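N-acetylneuraminate lyase (Peptoclostridium difficile, PDB 4WOZ) is a lyase of the dihydrodipicolinate synthetase family, built as a parallel TIM barrel and assembled from four copies of the chain. Local coordinates at residues 37-42 / 272-277; 114-119 / 142-147; 194-199 / 211-216. All blocks are in the same frame, centred on the assembly; numbering follows the deposited sequence.

Interaction 1: residues 37-42 / 272-277; sequences LRQIIR and QGVEAG
The side-chain amide of Q39 reaches off its helix to the backbone of E275, where OE1 accepts the peptide N-H in a nearly straight bond, Q39 OE1 to E275 N 2.9 Å with 166° at the hydrogen. OE1 ends a Q39 chain extended beyond CG, and the donor lies almost on the line of its C=O. E275 CB brushes the same oxygen, and its carboxylate plane stands 74° from the amide plane; the charge itself is held by a salt bridge from OE2 to K35. Beside this polar link, V274 CG1, anti to its backbone N (chi1 178°), fits against Q39 CB at 3.8 Å and presses on I40 CG1 at 3.4 Å, tight for two carbons. I40 CD1 lies farther along, 4.2 Å from A276 CA. G273, at positive phi, is the C-prime residue of the Schellman motif that ends helix 261-271, and V274 N closes it on L269 O. E275 centres an inverse gamma turn, and its carbonyl bonds to S25 OG. A276 packs back on K266 and L269 of helix 261-271, while L37 and I41 pack against helix 67-81, leaving helix 34-48 between that neighbour and this loop.

Interaction 2: residues 114-119 / 142-147; sequences ISAVTP and NRLIIY
The Y147 ring meets V117 obliquely: V117 CB lies 3.4 Å from Y147 CD2, and V117 CG2 is a little farther off. The ring's position follows from CG standing anti to the backbone N (chi1 177°), and Y121 of the second subunit also packs on this side chain. The other flat group, the N142 amide, sends ND2 to within 3.8 Å of I114 CG2, while its OD1 accepts the N-H of R143 and its ND2 binds T107 OG1 and the carbonyl of Y111. Between these ends the two strands run parallel as neighbours in the TIM barrel, the paired strands of a beta-alpha-beta unit connected through helix 126-138. Their ladder starts with I114 N to R143 O (3.0 Å) and I145 N to I114 O (2.9 Å), then passes through A116 N to I145 O. Y147 N to A116 O is bent at 3.2 Å, with the donor 52° above the carbonyl plane; that oxygen also takes a bond from Y133 OH. T118 N to Y147 O (3.1 Å) carries the pairing past the end of strand 113-117. S115, V117, I145 and Y147 share the face that lines the barrel, where S115 OG bonds to Y54 OH and I145 packs on I88. I114, A116, L144 and I146 turn to helix 126-138: I114 CD1 meets L144 CD1 at 3.8 Å, the same L144 methyl touches A116 CB at 4.1 Å, and I136 and I137 cover this layer from the helix.

Interaction 3: residues 194-199 / 211-216; sequences KLIFAG and GVDGAI
In the last beta-alpha-beta unit of the barrel, where strand 195-198 passes through helix 204-209 into strand 214-217, D213 grips the N-H and the carbonyl of I196 along one strand edge. Its carboxylate OD2 accepts I196 N at 2.8 Å through the anti lone pair, and its own N-H gives a bond to I196 O at 2.7 Å, in the carbonyl plane. With CG anti to its carbonyl carbon (chi1 -63°), the carboxylate lies back against the strand, and the L195 side chain crosses it at about a right angle, with CD2 3.9 Å from D213 CG. OD2 has a second partner in a salt bridge from R188, which also binds the carbonyls of K194 and G211 and so ties the entry of both strands to helix 181-190. Past D213 the regular parallel pairing takes over: A198 N bonds to G214 O at 3.1 Å, and I216 N reaches A198 O at 2.9 Å, nearly straight. The axes of these short segments diverge by 51°, in the sense of the twist between strands of a TIM barrel. F197 sets the edge of its ring against the bare backbone of G214, with CD1 3.7 Å from G214 C and A215 N in the ring plane; at the backbone angles of G214 a CB would jam against the carbonyl O of D213 and crowd F197 CE1. I216 CD1 approaches the same ring obliquely, 3.9 Å from F197 CG. On the helix-facing side, I196 CG2 and A198 CB both border V212 CG1, and A207 of helix 204-209 packs on A198 and V212, whereas I196 rests on L184 and M187. A water donates to G199 O and I216 O, bridging the two backbones beyond the I216 N to A198 O bond.

Overall arrangement
All three contacts belong to one eight-stranded parallel barrel with its surrounding helices. Interactions 2 and 3 come in series along the chain, and each closes a beta-alpha-beta unit: strands four and five in the first, seven and eight in the second. Their centres lie about 14 Å apart, and they meet inside the barrel, where I145 CD1 is 3.7 Å from F197 CE2. Interaction 1 encloses both in sequence: 229 residues separate its segments, and it joins helix 34-48 to the loop before the final helix. It lies on the opposite side of the chain's centre, about 26 Å from each of the others between centres, thus linking early and late parts of the chain outside the strand layer.

Interaction 1: residues 37-42 / 272-277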
loop_
_atom_site.group_PDB
_atom_site.type_symbol
_atom_site.label_atom_id
_atom_site.label_comp_id
_atom_site.label_asym_id
_atom_site.label_seq_id
_atom_site.Cartn_x
_atom_site.Cartn_y
_atom_site.Cartn_z
ATOM N N LEU A 37 -15.881 7.528 33.784
ATOM C CA LEU A 37 -14.437 7.416 33.616
ATOM C C LEU A 37 -13.824 6.770 34.851
ATOM O O LEU A 37 -12.962 5.900 34.743
ATOM C CB LEU A 37 -13.819 8.797 33.384
ATOM C CG LEU A 37 -12.286 8.887 33.369
ATOM C CD1 LEU A 37 -11.691 7.865 32.399
ATOM C CD2 LEU A 37 -11.882 10.295 32.978
ATOM N N ARG A 38 -14.279 7.191 36.029
ATOM C CA ARG A 38 -13.767 6.632 37.276
ATOM C C ARG A 38 -14.165 5.161 37.424
ATOM O O ARG A 38 -13.424 4.369 38.005
ATOM C CB ARG A 38 -14.263 7.456 38.473
ATOM C CG ARG A 38 -13.493 8.757 38.666
ATOM C CD ARG A 38 -14.189 9.708 39.632
ATOM N NE ARG A 38 -13.445 10.954 39.800
ATOM C CZ ARG A 38 -12.307 11.069 40.479
ATOM N NH1 ARG A 38 -11.770 10.011 41.069
ATOM N NH2 ARG A 38 -11.698 12.242 40.557
ATOM N N GLN A 39 -15.324 4.788 36.891
ATOM C CA GLN A 39 -15.765 3.400 36.971
ATOM C C GLN A 39 -14.900 2.534 36.056
ATOM O O GLN A 39 -14.533 1.417 36.412
ATOM C CB GLN A 39 -17.236 3.275 36.567
ATOM C CG GLN A 39 -18.188 4.119 37.413
ATOM C CD GLN A 39 -19.647 3.869 37.076
ATOM O OE1 GLN A 39 -19.992 3.583 35.928
ATOM N NE2 GLN A 39 -20.513 3.989 38.073
ATOM N N ILE A 40 -14.579 3.044 34.869
ATOM C CA ILE A 40 -13.736 2.295 33.938
ATOM C C ILE A 40 -12.402 2.020 34.631
ATOM O O ILE A 40 -11.917 0.891 34.652
ATOM C CB ILE A 40 -13.463 3.097 32.635
ATOM C CG1 ILE A 40 -14.757 3.248 31.826
ATOM C CG2 ILE A 40 -12.395 2.393 31.798
ATOM C CD1 ILE A 40 -14.611 4.138 30.588
ATOM N N ILE A 41 -11.823 3.071 35.199
ATOM C CA ILE A 41 -10.551 2.972 35.902
ATOM C C ILE A 41 -10.627 1.934 37.022
ATOM O O ILE A 41 -9.796 1.034 37.105
ATOM C CB ILE A 41 -10.162 4.335 36.496
ATOM C CG1 ILE A 41 -9.925 5.332 35.360
ATOM C CG2 ILE A 41 -8.925 4.191 37.395
ATOM C CD1 ILE A 41 -9.662 6.750 35.821
ATOM N N ARG A 42 -11.635 2.072 37.878
ATOM C CA ARG A 42 -11.841 1.152 38.994
ATOM C C ARG A 42 -12.030 -0.280 38.505
ATOM O O ARG A 42 -11.579 -1.232 39.144
ATOM C CB ARG A 42 -13.071 1.584 39.801
ATOM C CG ARG A 42 -12.828 2.760 40.738
ATOM C CD ARG A 42 -12.692 2.282 42.179
ATOM N NE ARG A 42 -11.561 1.379 42.383
ATOM C CZ ARG A 42 -10.303 1.779 42.536
ATOM N NH1 ARG A 42 -10.005 3.071 42.508
ATOM N NH2 ARG A 42 -9.344 0.887 42.737
ATOM N N GLN A 272 -20.734 -4.892 31.993
ATOM C CA GLN A 272 -19.895 -5.278 33.118
ATOM C C GLN A 272 -20.110 -4.329 34.303
ATOM O O GLN A 272 -19.372 -4.366 35.282
ATOM C CB GLN A 272 -18.417 -5.307 32.704
ATOM C CG GLN A 272 -18.135 -6.241 31.525
ATOM C CD GLN A 272 -16.654 -6.490 31.296
ATOM O OE1 GLN A 272 -15.837 -5.569 31.361
ATOM N NE2 GLN A 272 -16.301 -7.740 31.011
ATOM N N GLY A 273 -21.136 -3.487 34.196
ATOM C CA GLY A 273 -21.471 -2.554 35.261
ATOM C C GLY A 273 -20.729 -1.231 35.231
ATOM O O GLY A 273 -20.618 -0.550 36.256
ATOM N N VAL A 274 -20.226 -0.862 34.059
ATOM C CA VAL A 274 -19.479 0.380 33.903
ATOM C C VAL A 274 -20.155 1.306 32.894
ATOM O O VAL A 274 -20.470 0.893 31.778
ATOM C CB VAL A 274 -18.029 0.086 33.431
ATOM C CG1 VAL A 274 -17.264 1.390 33.217
ATOM C CG2 VAL A 274 -17.317 -0.789 34.462
ATOM N N GLU A 275 -20.376 2.555 33.291
ATOM C CA GLU A 275 -21.009 3.532 32.410
ATOM C C GLU A 275 -20.012 4.056 31.381
ATOM O O GLU A 275 -19.638 5.227 31.410
ATOM C CB GLU A 275 -21.574 4.705 33.221
ATOM C CG GLU A 275 -22.773 4.356 34.082
ATOM C CD GLU A 275 -23.360 5.574 34.772
ATOM O OE1 GLU A 275 -23.735 6.534 34.065
ATOM O OE2 GLU A 275 -23.445 5.576 36.020
ATOM N N ALA A 276 -19.586 3.181 30.476
ATOM C CA ALA A 276 -18.629 3.551 29.438
ATOM C C ALA A 276 -19.238 4.598 28.514
ATOM O O ALA A 276 -18.530 5.406 27.917
ATOM C CB ALA A 276 -18.217 2.315 28.642
ATOM N N GLY A 277 -20.560 4.560 28.392
ATOM C CA GLY A 277 -21.257 5.524 27.564
ATOM C C GLY A 277 -21.083 5.435 26.057
ATOM O O GLY A 277 -21.013 4.351 25.479
#

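Interaction 2: residues 114-119 / 142-147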
loop_
_atom_site.group_PDB
_atom_site.type_symbol
_atom_site.label_atom_id
_atom_site.label_comp_id
_atom_site.label_asym_id
_atom_site.label_seq_id
_atom_site.Cartn_x
_atom_site.Cartn_y
_atom_site.Cartn_z
ATOM N N ILE A 114 5.964 8.472 30.412
ATOM C CA ILE A 114 5.170 9.093 29.370
ATOM C C ILE A 114 5.420 8.337 28.078
ATOM O O ILE A 114 6.393 7.585 27.961
ATOM C CB ILE A 114 5.524 10.590 29.171
ATOM C CG1 ILE A 114 6.941 10.737 28.616
ATOM C CG2 ILE A 114 5.387 11.323 30.496
ATOM C CD1 ILE A 114 7.300 12.165 28.232
ATOM N N SER A 115 4.530 8.533 27.116
ATOM C CA SER A 115 4.634 7.871 25.827
ATOM C C SER A 115 4.300 8.899 24.761
ATOM O O SER A 115 3.613 9.883 25.039
ATOM C CB SER A 115 3.637 6.707 25.763
ATOM O OG SER A 115 3.790 5.970 24.563
ATOM N N ALA A 116 4.780 8.678 23.545
ATOM C CA ALA A 116 4.506 9.615 22.460
ATOM C C ALA A 116 4.413 8.915 21.117
ATOM O O ALA A 116 5.367 8.292 20.659
ATOM C CB ALA A 116 5.590 10.699 22.409
ATOM N N VAL A 117 3.247 9.016 20.493
ATOM C CA VAL A 117 3.048 8.408 19.187
ATOM C C VAL A 117 3.862 9.196 18.175
ATOM O O VAL A 117 4.166 10.368 18.388
ATOM C CB VAL A 117 1.559 8.448 18.760
ATOM C CG1 VAL A 117 1.058 9.878 18.735
ATOM C CG2 VAL A 117 1.391 7.811 17.388
ATOM N N THR A 118 4.232 8.540 17.084
ATOM C CA THR A 118 4.984 9.192 16.024
ATOM C C THR A 118 4.083 10.290 15.453
ATOM O O THR A 118 2.894 10.067 15.228
ATOM C CB THR A 118 5.322 8.188 14.904
ATOM O OG1 THR A 118 6.069 7.095 15.454
ATOM C CG2 THR A 118 6.145 8.854 13.817
ATOM N N PRO A 119 4.631 11.494 15.226
ATOM C CA PRO A 119 3.787 12.562 14.677
ATOM C C PRO A 119 3.222 12.126 13.323
ATOM O O PRO A 119 3.943 11.566 12.501
ATOM C CB PRO A 119 4.752 13.743 14.578
ATOM C CG PRO A 119 6.069 13.073 14.313
ATOM C CD PRO A 119 6.043 11.913 15.282
ATOM N N ASN A 142 11.427 12.615 33.470
ATOM C CA ASN A 142 10.646 11.389 33.387
ATOM C C ASN A 142 11.330 10.415 32.423
ATOM O O ASN A 142 12.485 10.616 32.035
ATOM C CB ASN A 142 9.233 11.721 32.884
ATOM C CG ASN A 142 8.164 10.825 33.490
ATOM O OD1 ASN A 142 8.334 9.612 33.582
ATOM N ND2 ASN A 142 7.052 11.422 33.897
ATOM N N ARG A 143 10.613 9.361 32.041
ATOM C CA ARG A 143 11.129 8.360 31.111
ATOM C C ARG A 143 10.109 8.201 29.987
ATOM O O ARG A 143 8.902 8.254 30.230
ATOM C CB ARG A 143 11.336 7.029 31.836
ATOM C CG ARG A 143 12.317 7.115 32.993
ATOM C CD ARG A 143 12.233 5.893 33.899
ATOM N NE ARG A 143 10.941 5.793 34.576
ATOM C CZ ARG A 143 10.582 4.775 35.355
ATOM N NH1 ARG A 143 11.418 3.762 35.557
ATOM N NH2 ARG A 143 9.387 4.768 35.936
ATOM N N LEU A 144 10.582 8.000 28.761
ATOM C CA LEU A 144 9.657 7.880 27.641
ATOM C C LEU A 144 9.664 6.576 26.848
ATOM O O LEU A 144 10.707 5.961 26.605
ATOM C CB LEU A 144 9.858 9.062 26.676
ATOM C CG LEU A 144 8.907 9.141 25.479
ATOM C CD1 LEU A 144 8.694 10.578 25.080
ATOM C CD2 LEU A 144 9.473 8.344 24.319
ATOM N N ILE A 145 8.465 6.184 26.435
ATOM C CA ILE A 145 8.259 4.986 25.642
ATOM C C ILE A 145 7.763 5.419 24.262
ATOM O O ILE A 145 6.845 6.227 24.156
ATOM C CB ILE A 145 7.195 4.080 26.288
ATOM C CG1 ILE A 145 7.708 3.558 27.632
ATOM C CG2 ILE A 145 6.842 2.933 25.351
ATOM C CD1 ILE A 145 6.635 2.904 28.469
ATOM N N ILE A 146 8.380 4.890 23.214
ATOM C CA ILE A 146 7.981 5.207 21.844
ATOM C C ILE A 146 6.689 4.467 21.500
ATOM O O ILE A 146 6.492 3.333 21.933
ATOM C CB ILE A 146 9.054 4.761 20.844
ATOM C CG1 ILE A 146 10.374 5.471 21.147
ATOM C CG2 ILE A 146 8.583 5.037 19.423
ATOM C CD1 ILE A 146 11.552 4.894 20.388
ATOM N N TYR A 147 5.816 5.110 20.724
ATOM C CA TYR A 147 4.543 4.512 20.306
ATOM C C TYR A 147 4.451 4.591 18.778
ATOM O O TYR A 147 4.073 5.620 18.222
ATOM C CB TYR A 147 3.383 5.260 20.978
ATOM C CG TYR A 147 1.989 4.809 20.588
ATOM C CD1 TYR A 147 1.740 3.504 20.167
ATOM C CD2 TYR A 147 0.908 5.688 20.672
ATOM C CE1 TYR A 147 0.448 3.084 19.835
ATOM C CE2 TYR A 147 -0.388 5.279 20.346
ATOM C CZ TYR A 147 -0.609 3.977 19.927
ATOM O OH TYR A 147 -1.883 3.571 19.590
#

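Interaction 3: residues 194-199 / 211-216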
loop_
_atom_site.group_PDB
_atom_site.type_symbol
_atom_site.label_atom_id
_atom_site.label_comp_id
_atom_site.label_asym_id
_atom_site.label_seq_id
_atom_site.Cartn_x
_atom_site.Cartn_y
_atom_site.Cartn_z
ATOM N N LYS A 194 16.173 -2.471 26.946
ATOM C CA LYS A 194 15.024 -1.587 26.778
ATOM C C LYS A 194 13.725 -2.377 26.930
ATOM O O LYS A 194 13.699 -3.584 26.727
ATOM C CB LYS A 194 15.065 -0.933 25.396
ATOM C CG LYS A 194 16.333 -0.126 25.109
ATOM C CD LYS A 194 16.412 1.128 25.981
ATOM C CE LYS A 194 17.599 1.996 25.588
ATOM N NZ LYS A 194 17.595 3.315 26.281
ATOM N N LEU A 195 12.647 -1.693 27.285
ATOM C CA LEU A 195 11.360 -2.357 27.445
ATOM C C LEU A 195 10.656 -2.450 26.103
ATOM O O LEU A 195 10.667 -1.495 25.324
ATOM C CB LEU A 195 10.468 -1.577 28.412
ATOM C CG LEU A 195 10.932 -1.429 29.857
ATOM C CD1 LEU A 195 10.001 -0.474 30.586
ATOM C CD2 LEU A 195 10.952 -2.799 30.530
ATOM N N ILE A 196 10.053 -3.600 25.823
ATOM C CA ILE A 196 9.317 -3.762 24.573
ATOM C C ILE A 196 7.898 -4.211 24.898
ATOM O O ILE A 196 7.690 -5.277 25.468
ATOM C CB ILE A 196 9.977 -4.793 23.634
ATOM C CG1 ILE A 196 11.402 -4.348 23.282
ATOM C CG2 ILE A 196 9.151 -4.914 22.344
ATOM C CD1 ILE A 196 12.178 -5.364 22.469
ATOM N N PHE A 197 6.925 -3.381 24.539
ATOM C CA PHE A 197 5.528 -3.687 24.803
ATOM C C PHE A 197 4.786 -4.079 23.541
ATOM O O PHE A 197 4.926 -3.433 22.505
ATOM C CB PHE A 197 4.830 -2.479 25.427
ATOM C CG PHE A 197 5.309 -2.144 26.801
ATOM C CD1 PHE A 197 4.839 -2.846 27.908
ATOM C CD2 PHE A 197 6.235 -1.122 26.997
ATOM C CE1 PHE A 197 5.282 -2.533 29.188
ATOM C CE2 PHE A 197 6.682 -0.802 28.273
ATOM C CZ PHE A 197 6.205 -1.509 29.370
ATOM N N ALA A 198 3.996 -5.143 23.642
ATOM C CA ALA A 198 3.194 -5.616 22.527
ATOM C C ALA A 198 1.932 -4.755 22.503
ATOM O O ALA A 198 1.354 -4.463 23.554
ATOM C CB ALA A 198 2.829 -7.086 22.731
ATOM N N GLY A 199 1.517 -4.340 21.312
ATOM C CA GLY A 199 0.328 -3.519 21.198
ATOM C C GLY A 199 -0.756 -4.166 20.358
ATOM O O GLY A 199 -1.737 -3.519 19.997
ATOM N N GLY A 211 9.786 -12.502 23.816
ATOM C CA GLY A 211 10.360 -11.754 24.920
ATOM C C GLY A 211 9.859 -10.364 25.288
ATOM O O GLY A 211 10.578 -9.644 25.983
ATOM N N VAL A 212 8.661 -9.968 24.861
ATOM C CA VAL A 212 8.179 -8.637 25.227
ATOM C C VAL A 212 8.093 -8.512 26.746
ATOM O O VAL A 212 7.918 -9.503 27.461
ATOM C CB VAL A 212 6.793 -8.318 24.616
ATOM C CG1 VAL A 212 6.902 -8.279 23.104
ATOM C CG2 VAL A 212 5.759 -9.342 25.065
ATOM N N ASP A 213 8.208 -7.285 27.232
ATOM C CA ASP A 213 8.178 -7.018 28.661
ATOM C C ASP A 213 6.790 -6.779 29.231
ATOM O O ASP A 213 6.632 -6.566 30.434
ATOM C CB ASP A 213 9.078 -5.826 28.948
ATOM C CG ASP A 213 10.521 -6.116 28.599
ATOM O OD1 ASP A 213 11.154 -6.879 29.352
ATOM O OD2 ASP A 213 11.014 -5.606 27.568
ATOM N N GLY A 214 5.787 -6.831 28.364
ATOM C CA GLY A 214 4.425 -6.608 28.804
ATOM C C GLY A 214 3.567 -6.274 27.605
ATOM O O GLY A 214 4.002 -6.409 26.463
ATOM N N ALA A 215 2.348 -5.821 27.853
ATOM C CA ALA A 215 1.456 -5.492 26.757
ATOM C C ALA A 215 0.560 -4.322 27.118
ATOM O O ALA A 215 0.201 -4.130 28.281
ATOM C CB ALA A 215 0.612 -6.719 26.387
ATOM N N ILE A 216 0.230 -3.532 26.108
ATOM C CA ILE A 216 -0.641 -2.376 26.266
ATOM C C ILE A 216 -1.747 -2.624 25.258
ATOM O O ILE A 216 -1.511 -2.579 24.047
ATOM C CB ILE A 216 0.101 -1.070 25.922
ATOM C CG1 ILE A 216 1.256 -0.866 26.907
ATOM C CG2 ILE A 216 -0.868 0.113 25.954
ATOM C CD1 ILE A 216 2.218 0.246 26.533
HETATM O O HOH W 1 -2.573 -1.007 21.884
#